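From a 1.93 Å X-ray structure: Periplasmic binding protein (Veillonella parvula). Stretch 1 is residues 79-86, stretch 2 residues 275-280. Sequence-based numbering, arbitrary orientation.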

# COMPACT_ATOMS: atom_id res chain seq x y z
N ALA A 79 -4.31 -0.80 -13.15
CA ALA A 79 -4.98 -1.64 -14.15
C ALA A 79 -4.35 -3.02 -14.29
O ALA A 79 -5.03 -3.98 -14.68
CB ALA A 79 -5.05 -0.93 -15.50
N ASP A 80 -3.06 -3.13 -14.00
CA ASP A 80 -2.44 -4.44 -14.11
C ASP A 80 -3.03 -5.40 -13.08
O ASP A 80 -3.26 -6.58 -13.38
CB ASP A 80 -0.91 -4.37 -14.01
CG ASP A 80 -0.43 -3.83 -12.68
OD1 ASP A 80 -1.06 -2.89 -12.15
OD2 ASP A 80 0.60 -4.35 -12.18
N MSE A 81 -3.31 -4.89 -11.88
CA MSE A 81 -3.97 -5.69 -10.86
C MSE A 81 -5.41 -6.03 -11.28
O MSE A 81 -5.86 -7.17 -11.13
CB MSE A 81 -3.97 -4.96 -9.51
CG MSE A 81 -2.60 -4.86 -8.87
SE MSE A 81 -2.70 -3.87 -7.20
CE MSE A 81 -0.94 -4.33 -6.50
N TRP A 82 -6.12 -5.04 -11.81
CA TRP A 82 -7.48 -5.26 -12.30
C TRP A 82 -7.56 -6.37 -13.34
O TRP A 82 -8.46 -7.22 -13.28
CB TRP A 82 -8.08 -3.96 -12.85
CG TRP A 82 -9.51 -4.10 -13.27
CD1 TRP A 82 -10.03 -4.00 -14.53
CD2 TRP A 82 -10.62 -4.40 -12.40
NE1 TRP A 82 -11.39 -4.21 -14.50
CE2 TRP A 82 -11.78 -4.46 -13.21
CE3 TRP A 82 -10.74 -4.62 -11.03
CZ2 TRP A 82 -13.05 -4.72 -12.68
CZ3 TRP A 82 -11.99 -4.89 -10.51
CH2 TRP A 82 -13.13 -4.94 -11.33
N LYS A 83 -6.63 -6.39 -14.30
CA LYS A 83 -6.63 -7.44 -15.32
C LYS A 83 -6.38 -8.80 -14.69
O LYS A 83 -7.04 -9.79 -15.02
CB LYS A 83 -5.53 -7.21 -16.37
CG LYS A 83 -5.60 -5.91 -17.14
CD LYS A 83 -4.33 -5.77 -18.01
CE LYS A 83 -3.80 -4.34 -18.02
NZ LYS A 83 -2.32 -4.29 -18.18
N HIS A 84 -5.40 -8.86 -13.80
CA HIS A 84 -5.01 -10.12 -13.19
C HIS A 84 -6.16 -10.67 -12.35
O HIS A 84 -6.52 -11.85 -12.45
CB HIS A 84 -3.78 -9.90 -12.31
CG HIS A 84 -3.19 -11.16 -11.76
ND1 HIS A 84 -2.56 -12.09 -12.55
CD2 HIS A 84 -3.15 -11.65 -10.49
CE1 HIS A 84 -2.15 -13.10 -11.80
NE2 HIS A 84 -2.50 -12.85 -10.55
N PHE A 85 -6.75 -9.80 -11.53
CA PHE A 85 -7.78 -10.23 -10.60
C PHE A 85 -9.05 -10.64 -11.35
O PHE A 85 -9.66 -11.66 -11.02
CB PHE A 85 -8.08 -9.14 -9.58
CG PHE A 85 -6.90 -8.77 -8.70
CD1 PHE A 85 -5.74 -9.56 -8.69
CD2 PHE A 85 -6.95 -7.64 -7.89
CE1 PHE A 85 -4.65 -9.21 -7.89
CE2 PHE A 85 -5.86 -7.29 -7.09
CZ PHE A 85 -4.72 -8.07 -7.09
N THR A 86 -9.43 -9.86 -12.36
CA THR A 86 -10.65 -10.17 -13.11
C THR A 86 -10.47 -11.43 -13.96
O THR A 86 -11.43 -12.17 -14.19
CB THR A 86 -11.14 -8.97 -13.98
OG1 THR A 86 -10.09 -8.53 -14.85
CG2 THR A 86 -11.56 -7.83 -13.09
N ARG A 275 9.30 0.09 -13.55
CA ARG A 275 8.20 -0.86 -13.66
C ARG A 275 8.31 -2.02 -12.66
O ARG A 275 9.30 -2.76 -12.65
CB ARG A 275 8.12 -1.42 -15.09
CG ARG A 275 7.06 -2.50 -15.30
CD ARG A 275 5.62 -1.94 -15.16
NE ARG A 275 5.27 -1.09 -16.30
CZ ARG A 275 4.74 -1.55 -17.43
NH1 ARG A 275 4.50 -2.85 -17.58
NH2 ARG A 275 4.46 -0.71 -18.43
N LEU A 276 7.28 -2.15 -11.83
CA LEU A 276 7.11 -3.28 -10.92
C LEU A 276 5.65 -3.72 -10.97
O LEU A 276 4.82 -3.00 -11.54
CB LEU A 276 7.51 -2.90 -9.50
CG LEU A 276 9.01 -2.64 -9.27
CD1 LEU A 276 9.26 -2.26 -7.81
CD2 LEU A 276 9.80 -3.87 -9.65
N GLY A 277 5.34 -4.87 -10.38
CA GLY A 277 3.97 -5.37 -10.33
C GLY A 277 3.75 -6.60 -11.19
O GLY A 277 4.70 -7.33 -11.51
N PHE A 278 2.50 -6.83 -11.60
CA PHE A 278 2.15 -8.03 -12.37
C PHE A 278 2.65 -8.00 -13.81
O PHE A 278 2.81 -9.05 -14.43
CB PHE A 278 0.64 -8.26 -12.35
CG PHE A 278 0.12 -8.66 -11.00
CD1 PHE A 278 0.28 -9.97 -10.54
CD2 PHE A 278 -0.51 -7.73 -10.18
CE1 PHE A 278 -0.20 -10.34 -9.29
CE2 PHE A 278 -0.99 -8.10 -8.92
CZ PHE A 278 -0.83 -9.41 -8.48
N GLU A 279 2.87 -6.80 -14.34
CA GLU A 279 3.37 -6.65 -15.70
C GLU A 279 4.80 -6.17 -15.65
O GLU A 279 5.10 -5.03 -16.03
CB GLU A 279 2.54 -5.64 -16.48
CG GLU A 279 1.07 -5.90 -16.40
CD GLU A 279 0.43 -6.02 -17.75
OE1 GLU A 279 1.08 -5.69 -18.77
OE2 GLU A 279 -0.75 -6.45 -17.79
N ALA A 280 5.68 -7.04 -15.19
CA ALA A 280 7.07 -6.69 -14.96
C ALA A 280 7.89 -7.95 -15.13
O ALA A 280 7.44 -9.04 -14.75
CB ALA A 280 7.24 -6.14 -13.56
O HOH W 1 3.10 -4.19 -13.37

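Residues 79-86 form helix, held by backbone hydrogen bonds such as K83 N to A79 O (2.9 Å) and F85 N to M81 O (2.8 Å); residues 275-280, nearly two hundred positions away in sequence, pass beside it without regular helix or strand structure. The nearest pair of CA atoms across the stretches is D80 and F278, 6.1 Å apart, and the contact buries 344 Å² in all. A79 makes no contact with the loop.

D80, the next residue, is buried and points its CA-to-CB bond toward the loop. With chi1 in the p well, its carboxylate reaches the loop backbone, where OD2 accepts a hydrogen bond from F278 N (3.2 Å, N-H...O angle 143°). Water 1 extends this link: it donates to D80 OD2 (2.8 Å) and to L276 O (2.8 Å) and accepts from E279 N (2.8 Å), so one water serves L276 O and E279 N, the backbone groups that flank G277 and F278 in sequence. Glycine suits position 277 on two counts: a CB there would lie 2.8 Å from D80 OD2, a clash, and at phi/psi 111/-156 it would also be jammed against the carbonyl O of L276. The aliphatic part of D80 packs as well, its CB 3.5 Å from E279 CG.

M81, present as selenomethionine, points sideways but lays CG 3.6 Å from F278 CE2, an apolar contact at the edge of the phenyl ring. W82 does not reach the loop; its carbonyl O instead accepts a hydrogen bond from T86 OG1 (2.6 Å) within the helix.

K83, one turn on from A79, extends an exposed side chain to E279. Its NZ forms a salt bridge with E279 OE2 at 2.7 Å, opposite charges meeting at hydrogen-bonding distance. The E279 backbone is tied within its own stretch, R275 NH1 donating to E279 O (2.7 Å).

H84, one turn after D80, supplies the stacking partner of F278. The two rings form an offset stack, centroids 4.3 Å apart and planes at 19°, with H84 CD2 3.4 Å from F278 CE1. The imidazole NE2 is hydrogen-bonded elsewhere in the structure.

F85 points sideways at CB, yet its ring end comes nearer, bringing CE1 to 3.9 Å from F278 CZ; the planes meet obliquely at 81°. F278, which has the largest covered area of either stretch (117 Å²), thus packs against M81, H84 and F85 while its backbone N binds D80. T86 lies out of reach of the loop.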